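Local coordinates for protein CurH (Lyngbya majuscula, PDB 3KG7) that probably catalyses the removal of water from beta-hydroxyacyl intermediates, as the dehydratase domain of one module of the curacin polyketide synthase, at residues C[179-184]-C[246-251]; C[101-106]-C[122-127]; C[165-170]-C[188-193]; C[42-47]-C[222-227]. All coordinates share one frame; numbering follows the deposited sequence.

Contact 1. Residues C[179-184]-C[246-251]; sequences ETSLLE and AYVEEP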
# COMPACT_ATOMS: atom_id res chain seq x y z
N GLU C 179 -19.18 -18.11 -41.10
CA GLU C 179 -18.50 -18.82 -40.03
C GLU C 179 -17.45 -17.98 -39.29
O GLU C 179 -17.13 -18.26 -38.13
CB GLU C 179 -17.88 -20.11 -40.55
CG GLU C 179 -18.91 -21.14 -41.01
CD GLU C 179 -18.29 -22.48 -41.40
OE1 GLU C 179 -18.55 -22.94 -42.53
OE2 GLU C 179 -17.57 -23.07 -40.57
N THR C 180 -16.92 -16.95 -39.95
CA THR C 180 -15.83 -16.14 -39.39
C THR C 180 -16.13 -14.63 -39.37
O THR C 180 -17.03 -14.16 -40.08
CB THR C 180 -14.48 -16.38 -40.14
OG1 THR C 180 -14.64 -16.10 -41.53
CG2 THR C 180 -14.00 -17.81 -39.96
N SER C 181 -15.38 -13.89 -38.56
CA SER C 181 -15.45 -12.42 -38.53
C SER C 181 -14.06 -11.82 -38.37
O SER C 181 -13.17 -12.44 -37.77
CB SER C 181 -16.36 -11.93 -37.40
OG SER C 181 -15.78 -12.12 -36.12
N LEU C 182 -13.87 -10.61 -38.89
CA LEU C 182 -12.59 -9.90 -38.76
C LEU C 182 -12.74 -8.39 -38.53
O LEU C 182 -13.49 -7.73 -39.26
CB LEU C 182 -11.70 -10.16 -39.98
CG LEU C 182 -10.26 -9.63 -39.97
CD1 LEU C 182 -9.35 -10.48 -39.08
CD2 LEU C 182 -9.71 -9.57 -41.39
N LEU C 183 -12.03 -7.87 -37.53
CA LEU C 183 -12.01 -6.44 -37.24
C LEU C 183 -10.61 -5.85 -37.44
O LEU C 183 -9.62 -6.39 -36.95
CB LEU C 183 -12.45 -6.17 -35.79
CG LEU C 183 -13.90 -6.37 -35.36
CD1 LEU C 183 -14.04 -6.36 -33.85
CD2 LEU C 183 -14.80 -5.32 -35.98
N GLU C 184 -10.54 -4.74 -38.17
CA GLU C 184 -9.29 -3.97 -38.28
C GLU C 184 -9.30 -2.88 -37.22
O GLU C 184 -10.19 -2.01 -37.22
CB GLU C 184 -9.14 -3.38 -39.69
CG GLU C 184 -7.83 -2.61 -39.91
CD GLU C 184 -7.67 -2.11 -41.34
OE1 GLU C 184 -7.69 -2.95 -42.28
OE2 GLU C 184 -7.52 -0.89 -41.53
N ALA C 246 -8.60 -8.38 -35.17
CA ALA C 246 -9.26 -9.31 -34.27
C ALA C 246 -10.03 -10.31 -35.11
O ALA C 246 -10.89 -9.93 -35.91
CB ALA C 246 -10.19 -8.58 -33.32
N TYR C 247 -9.72 -11.59 -34.92
CA TYR C 247 -10.20 -12.66 -35.79
C TYR C 247 -11.00 -13.69 -34.99
O TYR C 247 -10.49 -14.27 -34.03
CB TYR C 247 -8.99 -13.30 -36.48
CG TYR C 247 -9.27 -14.31 -37.57
CD1 TYR C 247 -10.20 -14.05 -38.59
CD2 TYR C 247 -8.58 -15.53 -37.61
CE1 TYR C 247 -10.45 -14.98 -39.60
CE2 TYR C 247 -8.83 -16.47 -38.63
CZ TYR C 247 -9.76 -16.18 -39.61
OH TYR C 247 -10.01 -17.09 -40.60
N VAL C 248 -12.25 -13.91 -35.37
CA VAL C 248 -13.10 -14.92 -34.72
C VAL C 248 -13.37 -16.05 -35.71
O VAL C 248 -13.90 -15.81 -36.80
CB VAL C 248 -14.42 -14.31 -34.17
CG1 VAL C 248 -15.26 -15.36 -33.45
CG2 VAL C 248 -14.12 -13.14 -33.24
N GLU C 249 -13.01 -17.27 -35.33
CA GLU C 249 -13.04 -18.42 -36.25
C GLU C 249 -14.35 -19.20 -36.24
O GLU C 249 -14.70 -19.83 -37.24
CB GLU C 249 -11.85 -19.35 -35.98
CG GLU C 249 -10.52 -18.79 -36.45
CD GLU C 249 -9.32 -19.43 -35.76
OE1 GLU C 249 -9.12 -20.66 -35.90
OE2 GLU C 249 -8.57 -18.70 -35.07
N GLU C 250 -15.07 -19.19 -35.12
CA GLU C 250 -16.38 -19.86 -35.04
C GLU C 250 -17.44 -19.00 -34.35
O GLU C 250 -17.11 -18.17 -33.51
CB GLU C 250 -16.27 -21.27 -34.43
CG GLU C 250 -15.40 -21.40 -33.18
CD GLU C 250 -15.27 -22.84 -32.71
OE1 GLU C 250 -16.30 -23.44 -32.31
OE2 GLU C 250 -14.15 -23.38 -32.72
N PRO C 251 -18.73 -19.18 -34.74
CA PRO C 251 -19.83 -18.44 -34.11
C PRO C 251 -19.92 -18.67 -32.60
O PRO C 251 -19.47 -19.70 -32.09
CB PRO C 251 -21.07 -19.00 -34.81
CG PRO C 251 -20.57 -19.49 -36.12
CD PRO C 251 -19.22 -20.05 -35.82

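Contact 2. Residues C[101-106]-C[122-127]; sequences QFVEVF and MSVSEN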
# COMPACT_ATOMS: atom_id res chain seq x y z
N GLN C 101 0.02 -15.66 -9.58
CA GLN C 101 -0.24 -14.41 -8.85
C GLN C 101 -1.72 -14.07 -8.96
O GLN C 101 -2.24 -13.83 -10.06
CB GLN C 101 0.60 -13.25 -9.39
CG GLN C 101 2.10 -13.40 -9.25
CD GLN C 101 2.87 -12.48 -10.21
OE1 GLN C 101 3.40 -11.44 -9.81
NE2 GLN C 101 2.91 -12.86 -11.48
N PHE C 102 -2.40 -14.04 -7.83
CA PHE C 102 -3.80 -13.65 -7.79
C PHE C 102 -3.90 -12.13 -7.92
O PHE C 102 -3.05 -11.40 -7.39
CB PHE C 102 -4.46 -14.14 -6.50
CG PHE C 102 -5.95 -14.08 -6.51
CD1 PHE C 102 -6.68 -14.63 -7.56
CD2 PHE C 102 -6.64 -13.49 -5.45
CE1 PHE C 102 -8.08 -14.57 -7.56
CE2 PHE C 102 -8.03 -13.44 -5.44
CZ PHE C 102 -8.75 -13.97 -6.49
N VAL C 103 -4.90 -11.66 -8.65
CA VAL C 103 -5.12 -10.22 -8.84
C VAL C 103 -6.57 -9.90 -8.54
O VAL C 103 -7.47 -10.63 -8.95
CB VAL C 103 -4.79 -9.78 -10.30
CG1 VAL C 103 -5.10 -8.30 -10.51
CG2 VAL C 103 -3.32 -10.08 -10.65
N GLU C 104 -6.80 -8.81 -7.82
CA GLU C 104 -8.17 -8.36 -7.58
C GLU C 104 -8.27 -6.84 -7.65
O GLU C 104 -7.34 -6.14 -7.25
CB GLU C 104 -8.73 -8.93 -6.28
CG GLU C 104 -7.83 -8.75 -5.07
CD GLU C 104 -8.25 -9.59 -3.87
OE1 GLU C 104 -8.98 -10.59 -4.04
OE2 GLU C 104 -7.83 -9.25 -2.74
N VAL C 105 -9.38 -6.36 -8.21
CA VAL C 105 -9.61 -4.92 -8.38
C VAL C 105 -10.82 -4.49 -7.57
O VAL C 105 -11.92 -5.00 -7.75
CB VAL C 105 -9.83 -4.55 -9.87
CG1 VAL C 105 -10.25 -3.08 -10.01
CG2 VAL C 105 -8.57 -4.86 -10.70
N PHE C 106 -10.59 -3.53 -6.67
CA PHE C 106 -11.63 -2.97 -5.81
C PHE C 106 -11.74 -1.47 -6.04
O PHE C 106 -10.75 -0.83 -6.42
CB PHE C 106 -11.28 -3.20 -4.33
CG PHE C 106 -11.43 -4.62 -3.86
CD1 PHE C 106 -12.51 -4.99 -3.07
CD2 PHE C 106 -10.48 -5.59 -4.19
CE1 PHE C 106 -12.66 -6.31 -2.62
CE2 PHE C 106 -10.63 -6.91 -3.75
CZ PHE C 106 -11.71 -7.27 -2.97
N MSE C 122 -8.63 -12.33 -11.08
CA MSE C 122 -7.97 -13.20 -12.06
C MSE C 122 -6.64 -13.71 -11.53
O MSE C 122 -6.17 -13.26 -10.48
CB MSE C 122 -7.76 -12.48 -13.40
CG MSE C 122 -6.74 -11.37 -13.35
SE MSE C 122 -7.22 -9.87 -14.50
CE MSE C 122 -8.81 -9.26 -13.54
N SER C 123 -6.05 -14.65 -12.26
CA SER C 123 -4.72 -15.16 -11.94
C SER C 123 -3.79 -14.93 -13.11
O SER C 123 -4.15 -15.19 -14.27
CB SER C 123 -4.77 -16.65 -11.62
OG SER C 123 -5.10 -16.89 -10.26
N VAL C 124 -2.61 -14.41 -12.81
CA VAL C 124 -1.51 -14.39 -13.75
C VAL C 124 -0.94 -15.80 -13.76
O VAL C 124 -0.59 -16.34 -12.71
CB VAL C 124 -0.45 -13.37 -13.32
CG1 VAL C 124 0.67 -13.26 -14.36
CG2 VAL C 124 -1.09 -12.02 -13.10
N SER C 125 -0.88 -16.43 -14.94
CA SER C 125 -0.31 -17.76 -15.07
C SER C 125 1.19 -17.75 -14.71
O SER C 125 1.87 -16.75 -14.94
CB SER C 125 -0.51 -18.28 -16.49
OG SER C 125 -0.13 -19.64 -16.61
N GLU C 126 1.69 -18.84 -14.12
CA GLU C 126 3.13 -18.95 -13.84
C GLU C 126 3.89 -19.30 -15.11
O GLU C 126 5.12 -19.27 -15.14
CB GLU C 126 3.42 -19.96 -12.73
CG GLU C 126 3.32 -21.43 -13.14
CD GLU C 126 1.92 -22.00 -13.04
OE1 GLU C 126 1.01 -21.29 -12.54
OE2 GLU C 126 1.71 -23.17 -13.46
N ASN C 127 3.13 -19.64 -16.15
CA ASN C 127 3.71 -20.05 -17.42
C ASN C 127 3.47 -19.04 -18.52
O ASN C 127 2.33 -18.82 -18.92
CB ASN C 127 3.17 -21.41 -17.86
CG ASN C 127 3.93 -22.55 -17.26
OD1 ASN C 127 5.10 -22.76 -17.58
ND2 ASN C 127 3.28 -23.30 -16.37

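Contact 3. Residues C[165-170]-C[188-193]; sequences GPMLQA and PKALAF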
# COMPACT_ATOMS: atom_id res chain seq x y z
N GLY C 165 -18.16 6.35 -27.86
CA GLY C 165 -17.76 7.71 -28.21
C GLY C 165 -16.41 7.77 -28.90
O GLY C 165 -15.73 6.74 -29.02
N PRO C 166 -16.00 8.97 -29.36
CA PRO C 166 -14.77 9.25 -30.11
C PRO C 166 -13.51 8.52 -29.62
O PRO C 166 -12.67 8.10 -30.43
CB PRO C 166 -14.60 10.76 -29.94
CG PRO C 166 -15.98 11.26 -29.86
CD PRO C 166 -16.77 10.20 -29.13
N MSE C 167 -13.38 8.39 -28.30
CA MSE C 167 -12.20 7.80 -27.68
C MSE C 167 -12.26 6.28 -27.61
O MSE C 167 -11.31 5.63 -27.14
CB MSE C 167 -12.01 8.40 -26.29
CG MSE C 167 -11.03 9.54 -26.27
SE MSE C 167 -11.11 10.56 -24.61
CE MSE C 167 -11.89 12.23 -25.27
N LEU C 168 -13.38 5.72 -28.07
CA LEU C 168 -13.59 4.27 -28.10
C LEU C 168 -13.71 3.75 -29.53
O LEU C 168 -13.74 2.54 -29.76
CB LEU C 168 -14.85 3.90 -27.31
CG LEU C 168 -14.81 3.49 -25.82
CD1 LEU C 168 -14.19 2.12 -25.62
CD2 LEU C 168 -14.12 4.51 -24.95
N GLN C 169 -13.77 4.67 -30.49
CA GLN C 169 -13.95 4.30 -31.90
C GLN C 169 -12.64 3.82 -32.53
O GLN C 169 -12.00 4.54 -33.31
CB GLN C 169 -14.56 5.46 -32.67
CG GLN C 169 -16.06 5.57 -32.46
CD GLN C 169 -16.62 6.92 -32.82
OE1 GLN C 169 -15.96 7.94 -32.68
NE2 GLN C 169 -17.86 6.93 -33.29
N ALA C 170 -12.27 2.59 -32.18
CA ALA C 170 -11.00 2.00 -32.60
C ALA C 170 -11.16 1.07 -33.80
O ALA C 170 -10.16 0.62 -34.36
CB ALA C 170 -10.35 1.24 -31.43
N PRO C 188 -7.62 5.10 -31.68
CA PRO C 188 -8.46 6.25 -32.00
C PRO C 188 -7.69 7.55 -31.84
O PRO C 188 -6.99 7.73 -30.84
CB PRO C 188 -9.60 6.16 -30.97
CG PRO C 188 -9.63 4.74 -30.57
CD PRO C 188 -8.20 4.28 -30.60
N LYS C 189 -7.83 8.44 -32.82
CA LYS C 189 -7.11 9.72 -32.82
C LYS C 189 -7.32 10.50 -31.52
O LYS C 189 -6.38 11.11 -31.00
CB LYS C 189 -7.55 10.55 -34.03
CG LYS C 189 -6.87 11.91 -34.15
CD LYS C 189 -7.75 12.89 -34.91
CE LYS C 189 -7.23 14.30 -34.79
NZ LYS C 189 -8.29 15.27 -35.15
N ALA C 190 -8.54 10.46 -30.99
CA ALA C 190 -8.88 11.13 -29.73
C ALA C 190 -8.18 10.50 -28.52
O ALA C 190 -7.94 11.18 -27.52
CB ALA C 190 -10.39 11.13 -29.54
N LEU C 191 -7.84 9.22 -28.63
CA LEU C 191 -7.24 8.47 -27.53
C LEU C 191 -5.71 8.55 -27.50
O LEU C 191 -5.12 8.48 -26.43
CB LEU C 191 -7.70 7.01 -27.59
CG LEU C 191 -7.56 6.15 -26.34
CD1 LEU C 191 -8.57 6.57 -25.26
CD2 LEU C 191 -7.73 4.69 -26.70
N ALA C 192 -5.10 8.70 -28.67
CA ALA C 192 -3.63 8.69 -28.83
C ALA C 192 -2.79 9.30 -27.70
O ALA C 192 -1.79 8.71 -27.29
CB ALA C 192 -3.24 9.31 -30.18
N PHE C 193 -3.19 10.46 -27.18
CA PHE C 193 -2.43 11.18 -26.14
C PHE C 193 -2.38 10.44 -24.81
O PHE C 193 -1.47 10.65 -24.00
CB PHE C 193 -3.04 12.56 -25.89
CG PHE C 193 -2.43 13.32 -24.73
CD1 PHE C 193 -1.40 14.23 -24.94
CD2 PHE C 193 -2.89 13.13 -23.42
CE1 PHE C 193 -0.83 14.95 -23.87
CE2 PHE C 193 -2.32 13.83 -22.34
CZ PHE C 193 -1.30 14.75 -22.57

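Contact 4. Residues C[42-47]-C[222-227]; sequences RVYDTP and SGVFWA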
# COMPACT_ATOMS: atom_id res chain seq x y z
N ARG C 42 -20.21 4.29 -22.97
CA ARG C 42 -21.47 4.54 -22.28
C ARG C 42 -22.44 3.37 -22.41
O ARG C 42 -22.88 3.01 -23.51
CB ARG C 42 -22.11 5.84 -22.80
CG ARG C 42 -21.19 7.06 -22.76
CD ARG C 42 -21.89 8.36 -23.17
NE ARG C 42 -22.74 8.91 -22.10
CZ ARG C 42 -22.31 9.68 -21.10
NH1 ARG C 42 -21.03 10.03 -21.00
NH2 ARG C 42 -23.16 10.11 -20.19
N VAL C 43 -22.75 2.75 -21.26
CA VAL C 43 -23.84 1.77 -21.17
C VAL C 43 -25.00 2.39 -20.38
O VAL C 43 -24.81 2.93 -19.29
CB VAL C 43 -23.38 0.44 -20.51
CG1 VAL C 43 -24.47 -0.61 -20.63
CG2 VAL C 43 -22.11 -0.07 -21.16
N TYR C 44 -26.21 2.31 -20.94
CA TYR C 44 -27.38 2.99 -20.40
C TYR C 44 -27.06 4.46 -20.12
O TYR C 44 -27.39 5.00 -19.06
CB TYR C 44 -27.90 2.30 -19.13
CG TYR C 44 -28.24 0.84 -19.35
CD1 TYR C 44 -29.38 0.47 -20.07
CD2 TYR C 44 -27.41 -0.16 -18.85
CE1 TYR C 44 -29.68 -0.86 -20.28
CE2 TYR C 44 -27.71 -1.50 -19.06
CZ TYR C 44 -28.85 -1.84 -19.77
OH TYR C 44 -29.15 -3.17 -19.98
N ASP C 45 -26.38 5.08 -21.09
CA ASP C 45 -25.91 6.47 -21.00
C ASP C 45 -25.15 6.77 -19.71
O ASP C 45 -25.19 7.89 -19.20
CB ASP C 45 -27.07 7.45 -21.21
CG ASP C 45 -26.65 8.70 -21.96
OD1 ASP C 45 -25.79 9.45 -21.45
OD2 ASP C 45 -27.19 8.94 -23.05
N THR C 46 -24.45 5.76 -19.19
CA THR C 46 -23.62 5.91 -18.00
C THR C 46 -22.18 5.50 -18.33
O THR C 46 -21.95 4.40 -18.86
CB THR C 46 -24.16 5.09 -16.81
OG1 THR C 46 -25.55 5.36 -16.62
CG2 THR C 46 -23.41 5.43 -15.53
N PRO C 47 -21.21 6.38 -18.04
CA PRO C 47 -19.82 6.00 -18.24
C PRO C 47 -19.49 4.79 -17.36
O PRO C 47 -19.64 4.85 -16.13
CB PRO C 47 -19.03 7.23 -17.78
CG PRO C 47 -20.02 8.37 -17.88
CD PRO C 47 -21.34 7.76 -17.53
N SER C 222 -34.84 -5.64 -27.05
CA SER C 222 -35.16 -5.54 -25.62
C SER C 222 -34.55 -4.30 -24.94
O SER C 222 -35.12 -3.76 -24.00
CB SER C 222 -34.72 -6.82 -24.90
OG SER C 222 -35.33 -7.95 -25.49
N GLY C 223 -33.39 -3.87 -25.44
CA GLY C 223 -32.62 -2.76 -24.87
C GLY C 223 -31.60 -3.21 -23.84
O GLY C 223 -30.69 -2.46 -23.49
N VAL C 224 -31.77 -4.44 -23.37
CA VAL C 224 -30.95 -5.03 -22.31
C VAL C 224 -29.52 -5.28 -22.80
O VAL C 224 -29.32 -5.81 -23.89
CB VAL C 224 -31.59 -6.35 -21.79
CG1 VAL C 224 -30.62 -7.16 -20.92
CG2 VAL C 224 -32.89 -6.05 -21.03
N PHE C 225 -28.55 -4.91 -21.96
CA PHE C 225 -27.12 -5.01 -22.28
C PHE C 225 -26.56 -6.41 -22.07
O PHE C 225 -27.01 -7.15 -21.19
CB PHE C 225 -26.35 -4.00 -21.41
CG PHE C 225 -24.86 -3.95 -21.68
CD1 PHE C 225 -24.37 -3.64 -22.94
CD2 PHE C 225 -23.96 -4.18 -20.64
CE1 PHE C 225 -22.99 -3.58 -23.18
CE2 PHE C 225 -22.58 -4.12 -20.86
CZ PHE C 225 -22.09 -3.82 -22.13
N TRP C 226 -25.58 -6.77 -22.90
CA TRP C 226 -24.79 -8.00 -22.74
C TRP C 226 -23.46 -7.67 -22.04
O TRP C 226 -22.52 -7.22 -22.70
CB TRP C 226 -24.49 -8.64 -24.10
CG TRP C 226 -25.60 -9.43 -24.74
CD1 TRP C 226 -26.39 -9.04 -25.78
CD2 TRP C 226 -26.00 -10.77 -24.42
NE1 TRP C 226 -27.27 -10.03 -26.12
CE2 TRP C 226 -27.06 -11.11 -25.30
CE3 TRP C 226 -25.58 -11.72 -23.47
CZ2 TRP C 226 -27.70 -12.36 -25.26
CZ3 TRP C 226 -26.22 -12.96 -23.44
CH2 TRP C 226 -27.27 -13.26 -24.32
N ALA C 227 -23.40 -7.90 -20.73
CA ALA C 227 -22.21 -7.59 -19.93
C ALA C 227 -21.20 -8.73 -19.89
O ALA C 227 -21.57 -9.88 -19.62
CB ALA C 227 -22.61 -7.22 -18.51

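Contact 1. Residues C[179-184]-C[246-251]
Backbone hydrogen bonding carries most of this contact, in which strand 181-184 runs antiparallel to strand 246-248. Ser181 and Val248 form one hydrogen-bonded pair, with 3.0 Å from Ser181 N to Val248 O and a nearly straight return bond from Val248 N to Ser181 O (171° at the hydrogen). Leu183 and Ala246 repeat the pattern two residues on, again through two N-H...O bonds, and all four donors lie in the plane of the carbonyl they meet. Between them Leu182 faces Tyr247 as a non-hydrogen-bonded pair, where Leu182 CA sends a CA-H...O contact to Ala246 O at 3.3 Å.

The apolar contacts split between the two faces. Leu182 has CG anti to its backbone N (chi1 -173°), which brings CD1 obliquely against Tyr247 CD1 at 3.7 Å; Leu141 of helix 138-144 covers both. On the opposite face Leu183 CB meets the small Ala246 CB at 4.1 Å, and Ser181 OG lies 3.2 Å from Val248 CB. That hydroxyl is buried, and a weak hydrogen bond to Leu211 O provides for it.

Past Ser181-Val248 the hydrogen-bonded ladder stops while the chains stay close: Thr180 CA makes a CA-H...O contact to Val248 O, and Pro251 CD lies 3.6 Å from Glu179 O. The glutamates Glu179, Glu249 and Glu250 suit this exposed end. Main-chain bonds thus fix the register, while the apolar Leu182-Tyr247 and Leu183-Ala246 contacts fill the two faces.

Contact 2. Residues C[101-106]-C[122-127]
Gln101 opens the pairing of strand 101-109 with strand 117-124, and its side chain lies beside that of Val124, both pointing the same way. Its CB is 4.1 Å from Val124 CB. From there CG stands anti to the carbonyl carbon (chi1 -63°) and the chain runs on extended, so that the amide tip reaches the outer part of the valine: Gln101 NE2 ends 3.7 Å from Val124 CG1. A long side chain with an apolar stem suits this partly exposed place, because it can cover a buried valine and still carry a polar end.

Beneath it the main chains form an antiparallel ladder. Gln101 and Val124 are a hydrogen-bonded pair, with Val124 N giving to Gln101 O at 2.8 Å, and Val103 with selenomethionine Met122 is the next. Val103 N approaches Met122 O almost along the C=O axis, at 2.7 Å. The short segments meet at 141°, and the pairing continues beyond Met122, where Val105 bonds to Ala120.

Val103 CG2 crosses obliquely to Val124 CG2 at 3.8 Å, on the face shared with Gln101 and Met122. The other face carries Phe102 and Ser123, with Ser123 OG at the ring edge, 3.9 Å from Phe102 CD1.

The two strands form a beta hairpin. Helix 52-62 packs through Thr58 on Val103, Met122 and Val124, as expected where a hotdog sheet wraps its central helix, while strands 86-92 and 66-73 flank the hairpin.

Contact 3. Residues C[165-170]-C[188-193]
The tightly packed part of the meeting between loops 165-170 and 188-193 centres on Pro188. Its ring points into the other loop and meets there carbonyl oxygens and the methyl of Ala170: Pro188 CB lies 3.7 Å from Pro166 O, Pro188 CG is 3.6 Å from Gln169 O, and the same CG touches Ala170 CB at 3.7 Å. Gln169 centres an inverse gamma turn, and the bend lets both its carbonyl and the methyl of Ala170 reach the ring. Alanine suits this spot, since its methyl fits between the proline and Ala207 of helix 202-207. Beside it Leu191, with CG anti to its backbone N, lays CD1 3.5 Å from Met167 O, while its side chain also rests on Val203 and Trp37.

The outer side is the solvent side, with fewer partners. Ala190, solvent-exposed, turns its methyl toward the other loop, where it meets CG of selenomethionine Met167 at 3.7 Å and, more distantly, Pro166 CB at 4.2 Å. The long chain of Lys189 leads off from the other loop.

An alanine here in place of Pro188 has no CG or CD, so the packing against Gln169 and Ala170 would probably loosen and the two loops would be less well fixed together.

Polar needs are met elsewhere: Pro188 O accepts from both Leu191 N and Ala192 N, Gly165 O accepts from Leu168 N, and Arg210, outside both loops, bonds to Leu168 O. The chemistry implies two loops, each braced by its own bonds, joined by apolar surface and shape.

Contact 4. Residues C[42-47]-C[222-227]
In this double hotdog fold, a beta hairpin formed by strands 41-43 and 46-47, with a two-residue turn, Tyr44-Asp45, packs Val43 and Tyr44 against segment 222-227, which leads into strand 225-236. Val43 and Phe225 point at each other and cross at about a right angle. Val43 CG1 sits over one face of the phenyl ring, 3.6 Å from its centroid and 17° off the normal, in a CH-pi contact; a branched residue suits this because its second methyl, CG2, reaches the far end of the ring, 3.9 Å from Phe225 CZ. Leu162 also packs on both.

Tyr44 arrives obliquely. Its positive backbone angles belong to the turn, and CG anti to the carbonyl carbon (chi1 -56°) aims the hydroxyl at the strand. Phe225 N donates to Tyr44 OH at 2.7 Å, and the hydroxyl is also hydrogen-bonded to Ala286 O, so it bridges two neighbouring strands. The ring carbon Tyr44 CZ rests 3.7 Å from Phe225 CB. A phenylalanine here has no hydroxyl to meet Phe225 N and Ala286 O, and would probably weaken the hold of the hairpin on these strands.

Gly223 fits because a side chain would jam against the preceding carbonyl at its backbone angles. The hairpin itself is braced by a side-on salt bridge in which Arg42 NE and Arg42 NH2, the latter at 3.0 Å, both bond to the single oxygen Asp45 OD1.

In the fold
The chain meets these segments in an interleaved order. Contact 4 opens first, at 42-47, and both segments of contact 2 and of contact 3 follow before it closes at 222-227; contact 1 begins between the two loops of contact 3 and ends last. Contacts 1 and 2 pair strands of the antiparallel framework, their centres 28 Å apart, and strand 225-236 of contact 4 belongs to it too. Contacts 3 and 4 have the closest centres, 20 Å apart, with about 6 Å between nearest atoms, whereas contacts 2 and 3 lie on opposite sides of the chain's centre. Contact 4 thus ties an early hairpin to what is probably the second hotdog half, which also contains contacts 1 and 3.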